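Local coordinates for glucuronan lyase A (Trichoderma reesei, PDB 2ZZJ), which probably cleaves beta-1,4-linked glucuronan within the chain as an endo-acting polysaccharide lyase of family 20, and binds a calcium ion, at residues 19-27 / 37-45; 99-110 / 122-133. All coordinates share one frame; numbering follows the deposited sequence.

Contact 1 of 2, residues 19-27 / 37-45; sequences ENQGTVSEV and ALKMTQTYT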
loop_
_atom_site.group_PDB
_atom_site.type_symbol
_atom_site.label_atom_id
_atom_site.label_comp_id
_atom_site.label_asym_id
_atom_site.label_seq_id
_atom_site.Cartn_x
_atom_site.Cartn_y
_atom_site.Cartn_z
ATOM N N GLU A 19 -1.491 4.987 14.762
ATOM C CA GLU A 19 -1.776 4.004 15.799
ATOM C C GLU A 19 -0.641 3.934 16.837
ATOM O O GLU A 19 0.563 3.961 16.495
ATOM C CB GLU A 19 -2.007 2.661 15.118
ATOM C CG GLU A 19 -3.020 1.773 15.716
ATOM C CD GLU A 19 -3.440 0.638 14.783
ATOM O OE1 GLU A 19 -4.456 -0.050 15.089
ATOM O OE2 GLU A 19 -2.772 0.416 13.753
ATOM N N ASN A 20 -1.010 3.850 18.121
ATOM C CA ASN A 20 -0.014 3.667 19.194
ATOM C C ASN A 20 0.966 4.844 19.256
ATOM O O ASN A 20 0.550 5.974 19.419
ATOM C CB ASN A 20 0.685 2.295 19.042
ATOM C CG ASN A 20 1.536 1.904 20.251
ATOM O OD1 ASN A 20 2.433 1.062 20.129
ATOM N ND2 ASN A 20 1.274 2.508 21.400
ATOM N N GLN A 21 2.263 4.600 19.106
ATOM C CA GLN A 21 3.232 5.688 19.090
ATOM C C GLN A 21 3.566 6.216 17.679
ATOM O O GLN A 21 4.485 7.010 17.514
ATOM C CB GLN A 21 4.520 5.283 19.813
ATOM C CG GLN A 21 4.351 5.204 21.350
ATOM C CD GLN A 21 5.656 4.928 22.116
ATOM O OE1 GLN A 21 6.757 5.289 21.683
ATOM N NE2 GLN A 21 5.521 4.291 23.284
ATOM N N GLY A 22 2.803 5.781 16.681
ATOM C CA GLY A 22 3.056 6.214 15.286
ATOM C C GLY A 22 2.908 7.714 15.074
ATOM O O GLY A 22 2.155 8.387 15.802
ATOM N N THR A 23 3.625 8.250 14.089
ATOM C CA THR A 23 3.473 9.647 13.675
ATOM C C THR A 23 3.234 9.711 12.170
ATOM O O THR A 23 3.606 8.785 11.445
ATOM C CB THR A 23 4.692 10.535 14.062
ATOM O OG1 THR A 23 5.881 10.120 13.370
ATOM C CG2 THR A 23 4.945 10.491 15.597
ATOM N N VAL A 24 2.589 10.783 11.724
ATOM C CA VAL A 24 2.465 11.141 10.306
ATOM C C VAL A 24 2.571 12.651 10.307
ATOM O O VAL A 24 1.727 13.347 10.921
ATOM C CB VAL A 24 1.096 10.744 9.694
ATOM C CG1 VAL A 24 0.959 11.260 8.245
ATOM C CG2 VAL A 24 0.866 9.207 9.722
ATOM N N SER A 25 3.586 13.181 9.652
ATOM C CA SER A 25 3.777 14.625 9.660
ATOM C C SER A 25 4.264 15.138 8.320
ATOM O O SER A 25 4.768 14.354 7.503
ATOM C CB SER A 25 4.780 14.995 10.758
ATOM O OG SER A 25 6.025 14.392 10.489
ATOM N N GLU A 26 4.130 16.449 8.093
ATOM C CA GLU A 26 4.723 17.084 6.908
ATOM C C GLU A 26 6.129 17.535 7.195
ATOM O O GLU A 26 6.400 18.081 8.279
ATOM C CB GLU A 26 3.903 18.313 6.478
ATOM C CG GLU A 26 2.493 18.025 6.273
ATOM C CD GLU A 26 1.703 19.244 5.867
ATOM O OE1 GLU A 26 2.164 20.384 6.140
ATOM O OE2 GLU A 26 0.616 19.064 5.299
ATOM N N VAL A 27 7.036 17.293 6.241
ATOM C CA VAL A 27 8.428 17.699 6.371
ATOM C C VAL A 27 8.841 18.435 5.104
ATOM O O VAL A 27 8.189 18.290 4.067
ATOM C CB VAL A 27 9.357 16.466 6.617
ATOM C CG1 VAL A 27 8.926 15.715 7.883
ATOM C CG2 VAL A 27 9.376 15.502 5.374
ATOM N N ALA A 37 6.879 16.848 1.847
ATOM C CA ALA A 37 6.543 15.414 1.732
ATOM C C ALA A 37 5.948 14.947 3.058
ATOM O O ALA A 37 5.927 15.716 4.025
ATOM C CB ALA A 37 7.770 14.624 1.367
ATOM N N LEU A 38 5.510 13.691 3.128
ATOM C CA LEU A 38 4.977 13.142 4.364
ATOM C C LEU A 38 5.952 12.169 4.946
ATOM O O LEU A 38 6.540 11.394 4.200
ATOM C CB LEU A 38 3.651 12.433 4.115
ATOM C CG LEU A 38 2.517 13.353 3.659
ATOM C CD1 LEU A 38 1.256 12.547 3.306
ATOM C CD2 LEU A 38 2.183 14.409 4.736
ATOM N N LYS A 39 6.137 12.225 6.266
ATOM C CA LYS A 39 6.987 11.268 6.981
ATOM C C LYS A 39 6.100 10.405 7.871
ATOM O O LYS A 39 5.329 10.934 8.680
ATOM C CB LYS A 39 8.029 11.996 7.835
ATOM C CG LYS A 39 8.955 11.041 8.589
ATOM C CD LYS A 39 10.035 11.784 9.372
ATOM C CE LYS A 39 9.409 12.654 10.465
ATOM N NZ LYS A 39 10.504 13.005 11.457
ATOM N N MET A 40 6.177 9.083 7.712
ATOM C CA MET A 40 5.432 8.147 8.550
ATOM C C MET A 40 6.437 7.421 9.435
ATOM O O MET A 40 7.471 6.954 8.939
ATOM C CB MET A 40 4.692 7.091 7.711
ATOM C CG MET A 40 3.368 7.560 7.077
ATOM S SD MET A 40 3.586 8.992 6.052
ATOM C CE MET A 40 2.092 8.849 5.063
ATOM N N THR A 41 6.148 7.336 10.729
ATOM C CA THR A 41 7.004 6.540 11.647
ATOM C C THR A 41 6.178 5.577 12.480
ATOM O O THR A 41 4.965 5.816 12.744
ATOM C CB THR A 41 7.907 7.425 12.561
ATOM O OG1 THR A 41 7.159 7.893 13.697
ATOM C CG2 THR A 41 8.482 8.593 11.783
ATOM N N GLN A 42 6.808 4.471 12.867
ATOM C CA GLN A 42 6.210 3.545 13.826
ATOM C C GLN A 42 7.269 3.075 14.822
ATOM O O GLN A 42 8.457 3.009 14.491
ATOM C CB GLN A 42 5.567 2.336 13.142
ATOM C CG GLN A 42 4.084 2.556 12.763
ATOM C CD GLN A 42 3.223 2.667 14.038
ATOM O OE1 GLN A 42 3.650 2.224 15.116
ATOM N NE2 GLN A 42 2.028 3.263 13.923
ATOM N N THR A 43 6.842 2.773 16.044
ATOM C CA THR A 43 7.780 2.431 17.119
ATOM C C THR A 43 7.293 1.172 17.792
ATOM O O THR A 43 6.137 1.101 18.246
ATOM C CB THR A 43 7.893 3.574 18.177
ATOM O OG1 THR A 43 8.365 4.776 17.563
ATOM C CG2 THR A 43 8.861 3.185 19.322
ATOM N N TYR A 44 8.148 0.161 17.839
ATOM C CA TYR A 44 7.771 -1.110 18.443
ATOM C C TYR A 44 7.699 -0.880 19.958
ATOM O O TYR A 44 8.544 -0.172 20.500
ATOM C CB TYR A 44 8.814 -2.205 18.136
ATOM C CG TYR A 44 8.389 -3.576 18.640
ATOM C CD1 TYR A 44 7.300 -4.246 18.079
ATOM C CD2 TYR A 44 9.066 -4.193 19.711
ATOM C CE1 TYR A 44 6.895 -5.501 18.559
ATOM C CE2 TYR A 44 8.666 -5.443 20.198
ATOM C CZ TYR A 44 7.590 -6.085 19.637
ATOM O OH TYR A 44 7.193 -7.324 20.110
ATOM N N THR A 45 6.690 -1.466 20.609
ATOM C CA THR A 45 6.483 -1.296 22.075
ATOM C C THR A 45 6.151 -2.676 22.652
ATOM O O THR A 45 5.028 -3.173 22.512
ATOM C CB THR A 45 5.345 -0.282 22.414
ATOM O OG1 THR A 45 4.125 -0.739 21.823
ATOM C CG2 THR A 45 5.645 1.122 21.892
HETATM O O HOH W 1 6.602 6.144 15.804
HETATM O O HOH W 2 3.893 2.535 17.731
HETATM O O HOH W 3 6.161 11.603 11.174
HETATM O O HOH W 4 8.390 15.417 11.896
#
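Thr23 and Thr41 face each other as a hydrogen-bonded antiparallel pair, their hydroxyls also hydrogen-bonded at 2.6 Å between Thr23 OG1 and Thr41 OG1. Both oxygens stand between their own backbone N and carbonyl carbon, which turns them onto one another. A water ties Thr23 OG1 to Ser25 OG and Lys39 O. Further along this face Val27 crosses Lys39 at about a right angle, Val27 CG1 lying 3.8 Å from Lys39 CB. On the other face Val24 and Met40 run side by side, Val24 CG2 4.0 Å from Met40 CG. Gln42 folds back at chi2 (-68°) and sends NE2 to Glu19 O at 3.0 Å, nearly straight (165°) and with the oxygen in its own amide plane. Glu19 O also accepts from Gly22 N, closing the type II' turn. A leucine in place of Gln42 has no amide to offer Glu19 O, and would probably leave the turn held less firmly to strand 37-43. Beyond it, Thr45 OG1 donates to a lone pair of Asn20 OD1 at 3.0 Å. The hairpin is thus two-sided: the Thr23, Ser25 and Thr41 hydroxyls share waters on one face, while Val24 and Met40 on the other pack on Val56 of the opposing sheet.

Contact 2 of 2, residues 99-110 / 122-133; sequences AGCGGDDWMPST and RYVNGHYRQPNC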
loop_
_atom_site.group_PDB
_atom_site.type_symbol
_atom_site.label_atom_id
_atom_site.label_comp_id
_atom_site.label_asym_id
_atom_site.label_seq_id
_atom_site.Cartn_x
_atom_site.Cartn_y
_atom_site.Cartn_z
ATOM N N ALA A 99 -20.051 -9.517 5.999
ATOM C CA ALA A 99 -19.479 -10.563 5.124
ATOM C C ALA A 99 -19.324 -11.870 5.909
ATOM O O ALA A 99 -19.585 -12.979 5.393
ATOM C CB ALA A 99 -18.121 -10.125 4.527
ATOM N N GLY A 100 -18.875 -11.726 7.152
ATOM C CA GLY A 100 -18.884 -12.817 8.111
ATOM C C GLY A 100 -17.730 -13.789 8.001
ATOM O O GLY A 100 -17.765 -14.863 8.632
ATOM N N CYS A 101 -16.729 -13.432 7.182
ATOM C CA CYS A 101 -15.499 -14.201 7.050
ATOM C C CYS A 101 -14.364 -13.612 7.888
ATOM O O CYS A 101 -14.240 -12.395 8.016
ATOM C CB CYS A 101 -15.079 -14.273 5.591
ATOM S SG CYS A 101 -16.358 -15.010 4.547
ATOM N N GLY A 102 -13.546 -14.488 8.468
ATOM C CA GLY A 102 -12.427 -14.065 9.325
ATOM C C GLY A 102 -12.825 -13.284 10.567
ATOM O O GLY A 102 -14.005 -13.208 10.924
ATOM N N GLY A 103 -11.831 -12.689 11.221
ATOM C CA GLY A 103 -12.001 -12.080 12.540
ATOM C C GLY A 103 -12.688 -10.731 12.608
ATOM O O GLY A 103 -13.137 -10.321 13.680
ATOM N N ASP A 104 -12.732 -10.013 11.485
ATOM C CA ASP A 104 -13.599 -8.830 11.350
ATOM C C ASP A 104 -13.989 -8.677 9.888
ATOM O O ASP A 104 -13.755 -9.590 9.084
ATOM C CB ASP A 104 -12.961 -7.559 11.916
ATOM C CG ASP A 104 -11.739 -7.105 11.127
ATOM O OD1 ASP A 104 -11.593 -7.489 9.942
ATOM O OD2 ASP A 104 -10.933 -6.342 11.702
ATOM N N ASP A 105 -14.598 -7.552 9.530
ATOM C CA ASP A 105 -15.119 -7.450 8.171
ATOM C C ASP A 105 -14.266 -6.582 7.255
ATOM O O ASP A 105 -14.627 -6.386 6.092
ATOM C CB ASP A 105 -16.596 -7.013 8.142
ATOM C CG ASP A 105 -17.574 -8.159 8.475
ATOM O OD1 ASP A 105 -18.545 -7.867 9.208
ATOM O OD2 ASP A 105 -17.400 -9.318 8.001
ATOM N N TRP A 106 -13.142 -6.098 7.779
ATOM C CA TRP A 106 -12.162 -5.374 6.956
ATOM C C TRP A 106 -11.357 -6.384 6.187
ATOM O O TRP A 106 -10.824 -7.323 6.786
ATOM C CB TRP A 106 -11.221 -4.570 7.830
ATOM C CG TRP A 106 -11.846 -3.396 8.430
ATOM C CD1 TRP A 106 -12.486 -3.335 9.639
ATOM C CD2 TRP A 106 -11.923 -2.082 7.866
ATOM N NE1 TRP A 106 -12.959 -2.059 9.863
ATOM C CE2 TRP A 106 -12.621 -1.269 8.793
ATOM C CE3 TRP A 106 -11.480 -1.510 6.659
ATOM C CZ2 TRP A 106 -12.874 0.089 8.559
ATOM C CZ3 TRP A 106 -11.724 -0.167 6.432
ATOM C CH2 TRP A 106 -12.419 0.622 7.377
ATOM N N MET A 107 -11.284 -6.222 4.869
ATOM C CA MET A 107 -10.479 -7.103 4.052
ATOM C C MET A 107 -9.537 -6.289 3.184
ATOM O O MET A 107 -9.994 -5.588 2.271
ATOM C CB MET A 107 -11.333 -7.978 3.144
ATOM C CG MET A 107 -10.609 -9.165 2.618
ATOM S SD MET A 107 -11.191 -9.746 1.054
ATOM C CE MET A 107 -10.455 -8.566 -0.101
ATOM N N PRO A 108 -8.228 -6.371 3.466
ATOM C CA PRO A 108 -7.304 -5.802 2.466
ATOM C C PRO A 108 -7.269 -6.669 1.232
ATOM O O PRO A 108 -7.288 -7.913 1.329
ATOM C CB PRO A 108 -5.932 -5.835 3.167
ATOM C CG PRO A 108 -6.054 -6.905 4.271
ATOM C CD PRO A 108 -7.542 -6.927 4.654
ATOM N N SER A 109 -7.201 -6.045 0.066
ATOM C CA SER A 109 -6.988 -6.811 -1.148
ATOM C C SER A 109 -5.527 -6.725 -1.576
ATOM O O SER A 109 -4.651 -7.455 -1.060
ATOM C CB SER A 109 -7.948 -6.374 -2.269
ATOM O OG SER A 109 -7.887 -4.979 -2.553
ATOM N N THR A 110 -5.257 -5.853 -2.536
ATOM C CA THR A 110 -3.887 -5.688 -2.981
ATOM C C THR A 110 -3.112 -4.933 -1.896
ATOM O O THR A 110 -3.620 -3.968 -1.303
ATOM C CB THR A 110 -3.802 -5.009 -4.368
ATOM O OG1 THR A 110 -4.028 -5.998 -5.403
ATOM C CG2 THR A 110 -2.447 -4.375 -4.614
ATOM N N ARG A 122 0.573 -8.302 -4.000
ATOM C CA ARG A 122 -0.361 -9.421 -4.118
ATOM C C ARG A 122 -1.666 -8.899 -4.634
ATOM O O ARG A 122 -1.882 -7.695 -4.641
ATOM C CB ARG A 122 -0.608 -10.025 -2.738
ATOM C CG ARG A 122 -1.387 -9.137 -1.831
ATOM C CD ARG A 122 -1.533 -9.704 -0.433
ATOM N NE ARG A 122 -2.810 -9.299 0.123
ATOM C CZ ARG A 122 -3.351 -9.813 1.225
ATOM N NH1 ARG A 122 -4.523 -9.378 1.657
ATOM N NH2 ARG A 122 -2.719 -10.775 1.906
ATOM N N TYR A 123 -2.534 -9.799 -5.092
ATOM C CA TYR A 123 -3.928 -9.470 -5.267
ATOM C C TYR A 123 -4.721 -10.635 -4.686
ATOM O O TYR A 123 -4.158 -11.726 -4.457
ATOM C CB TYR A 123 -4.283 -9.230 -6.737
ATOM C CG TYR A 123 -3.866 -10.333 -7.703
ATOM C CD1 TYR A 123 -4.728 -11.407 -8.011
ATOM C CD2 TYR A 123 -2.634 -10.305 -8.313
ATOM C CE1 TYR A 123 -4.338 -12.431 -8.915
ATOM C CE2 TYR A 123 -2.233 -11.311 -9.209
ATOM C CZ TYR A 123 -3.097 -12.381 -9.508
ATOM O OH TYR A 123 -2.669 -13.375 -10.407
ATOM N N VAL A 124 -6.003 -10.383 -4.446
ATOM C CA VAL A 124 -6.922 -11.343 -3.842
ATOM C C VAL A 124 -8.100 -11.557 -4.776
ATOM O O VAL A 124 -8.624 -10.607 -5.356
ATOM C CB VAL A 124 -7.398 -10.825 -2.460
ATOM C CG1 VAL A 124 -8.359 -11.772 -1.802
ATOM C CG2 VAL A 124 -6.192 -10.647 -1.539
ATOM N N ASN A 125 -8.523 -12.809 -4.935
ATOM C CA ASN A 125 -9.755 -13.081 -5.669
ATOM C C ASN A 125 -10.512 -14.226 -4.996
ATOM O O ASN A 125 -9.977 -14.921 -4.122
ATOM C CB ASN A 125 -9.472 -13.382 -7.149
ATOM C CG ASN A 125 -8.544 -14.554 -7.329
ATOM O OD1 ASN A 125 -8.671 -15.564 -6.631
ATOM N ND2 ASN A 125 -7.609 -14.447 -8.272
ATOM N N GLY A 126 -11.755 -14.413 -5.415
ATOM C CA GLY A 126 -12.654 -15.308 -4.721
ATOM C C GLY A 126 -13.848 -14.515 -4.247
ATOM O O GLY A 126 -14.195 -13.505 -4.843
ATOM N N HIS A 127 -14.470 -14.993 -3.174
ATOM C CA HIS A 127 -15.809 -14.557 -2.720
ATOM C C HIS A 127 -15.776 -14.002 -1.276
ATOM O O HIS A 127 -16.410 -12.989 -0.970
ATOM C CB HIS A 127 -16.843 -15.714 -2.835
ATOM C CG HIS A 127 -18.248 -15.299 -2.509
ATOM N ND1 HIS A 127 -18.959 -14.392 -3.269
ATOM C CD2 HIS A 127 -19.071 -15.658 -1.493
ATOM C CE1 HIS A 127 -20.157 -14.214 -2.743
ATOM N NE2 HIS A 127 -20.247 -14.962 -1.657
ATOM N N TYR A 128 -15.041 -14.663 -0.396
ATOM C CA TYR A 128 -14.879 -14.195 0.991
ATOM C C TYR A 128 -16.161 -13.615 1.595
ATOM O O TYR A 128 -16.156 -12.544 2.221
ATOM C CB TYR A 128 -13.758 -13.154 1.072
ATOM C CG TYR A 128 -13.080 -13.030 2.426
ATOM C CD1 TYR A 128 -12.382 -14.104 2.978
ATOM C CD2 TYR A 128 -13.100 -11.826 3.142
ATOM C CE1 TYR A 128 -11.724 -13.987 4.215
ATOM C CE2 TYR A 128 -12.436 -11.698 4.372
ATOM C CZ TYR A 128 -11.756 -12.792 4.900
ATOM O OH TYR A 128 -11.096 -12.690 6.111
ATOM N N ARG A 129 -17.273 -14.322 1.405
ATOM C CA ARG A 129 -18.535 -13.890 2.009
ATOM C C ARG A 129 -19.337 -15.135 2.337
ATOM O O ARG A 129 -19.441 -16.048 1.491
ATOM C CB ARG A 129 -19.336 -13.018 1.039
ATOM C CG ARG A 129 -20.624 -12.474 1.616
ATOM C CD ARG A 129 -21.339 -11.578 0.633
ATOM N NE ARG A 129 -20.557 -10.387 0.307
ATOM C CZ ARG A 129 -20.487 -9.307 1.076
ATOM N NH1 ARG A 129 -21.142 -9.243 2.232
ATOM N NH2 ARG A 129 -19.749 -8.280 0.684
ATOM N N GLN A 130 -19.879 -15.181 3.557
ATOM C CA GLN A 130 -20.792 -16.270 3.962
ATOM C C GLN A 130 -21.955 -16.391 2.971
ATOM O O GLN A 130 -22.527 -15.373 2.564
ATOM C CB GLN A 130 -21.331 -16.043 5.379
ATOM C CG GLN A 130 -20.264 -16.105 6.487
ATOM C CD GLN A 130 -19.684 -17.503 6.696
ATOM O OE1 GLN A 130 -20.083 -18.478 6.041
ATOM N NE2 GLN A 130 -18.740 -17.607 7.617
ATOM N N PRO A 131 -22.330 -17.635 2.595
ATOM C CA PRO A 131 -21.903 -18.938 3.131
ATOM C C PRO A 131 -20.720 -19.612 2.400
ATOM O O PRO A 131 -20.624 -20.860 2.396
ATOM C CB PRO A 131 -23.170 -19.791 2.958
ATOM C CG PRO A 131 -23.824 -19.239 1.665
ATOM C CD PRO A 131 -23.301 -17.799 1.490
ATOM N N ASN A 132 -19.830 -18.810 1.799
ATOM C CA ASN A 132 -18.612 -19.319 1.145
ATOM C C ASN A 132 -17.437 -18.341 1.293
ATOM O O ASN A 132 -17.309 -17.388 0.505
ATOM C CB ASN A 132 -18.880 -19.613 -0.343
ATOM C CG ASN A 132 -17.639 -20.080 -1.088
ATOM O OD1 ASN A 132 -16.738 -20.705 -0.511
ATOM N ND2 ASN A 132 -17.587 -19.782 -2.390
ATOM N N CYS A 133 -16.586 -18.579 2.292
ATOM C CA CYS A 133 -15.436 -17.696 2.568
ATOM C C CYS A 133 -14.211 -18.003 1.738
ATOM O O CYS A 133 -13.143 -17.451 1.984
ATOM C CB CYS A 133 -15.057 -17.725 4.044
ATOM S SG CYS A 133 -16.321 -17.001 5.074
HETATM O O HOH W 5 -11.634 -10.587 7.529
HETATM O O HOH W 6 -6.475 -7.525 -5.085
#
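Ser109 O is gripped by the guanidinium of Arg122: NE donates at 2.9 Å, almost straight on at the carbonyl oxygen and in the guanidinium plane, and NH1 adds a weak bond to the same atom. NH1 also bonds weakly to Pro108 O, so two successive carbonyls meet one edge of the group. Next along, Thr110 OG1 donates to a lone pair of Arg122 O at 2.8 Å, and a water links that hydroxyl to Val124 N.

Met107 points toward the 122-133 segment. Its CE meets Val124 CG1 tip to tip, while its SD lies obliquely to the Tyr128 ring, 3.5 Å from Tyr128 CD2, a Met-aromatic contact. Cys101 covers a face of this ring: CB sits over its centre, 3.6 Å from the centroid and 8° off the normal, in a CH-pi contact. With CG anti to the backbone N (chi1 -155°), Tyr128 places its ring between Cys101 and Met107, the OH end toward Gly102, where the OH shares a water with Asp104 O.

Cys101 SG continues into the disulfide with Cys133 SG (chi3 -86°), a covalent clasp between the two loops. Beside it Gln130 bonds twice: its N donates to Ala99 O at 2.9 Å, and its NE2 reaches Gly100 O at 3.1 Å from above the carbonyl plane. Gly100 N in turn donates to Asp105 OD2, which helps hold the loop in shape.

The strands diverge from Thr110 toward these loops, and the disulfide closes the open end of the hairpin. Strand 86-95 pairs with strand 106-115 on one flank and strand 135-145 with strand 118-126 on the other; Phe193 of strand 192-197 touches Met107, and Arg135 makes a cation-pi contact with Tyr128.

Overall arrangement
Contact 1 closes before contact 2 opens along the chain, and the two lie well apart, their centres about 28 Å from each other and their nearest atoms about 10 Å. Both are antiparallel hairpins in the same jelly-roll domain, but their strands lie in different sheets. Strand 37-43 of contact 1 pairs onward with strand 216-227, whereas the strands of contact 2 lie between strands 86-95 and 135-145. Contact 1 runs up to the calcium site, with the side chain of Ala37 about 5 Å from the ion; contact 2 carries the disulfide and lies away from the metal. One hairpin therefore borders the metal site and the other ends in the disulfide-linked loops.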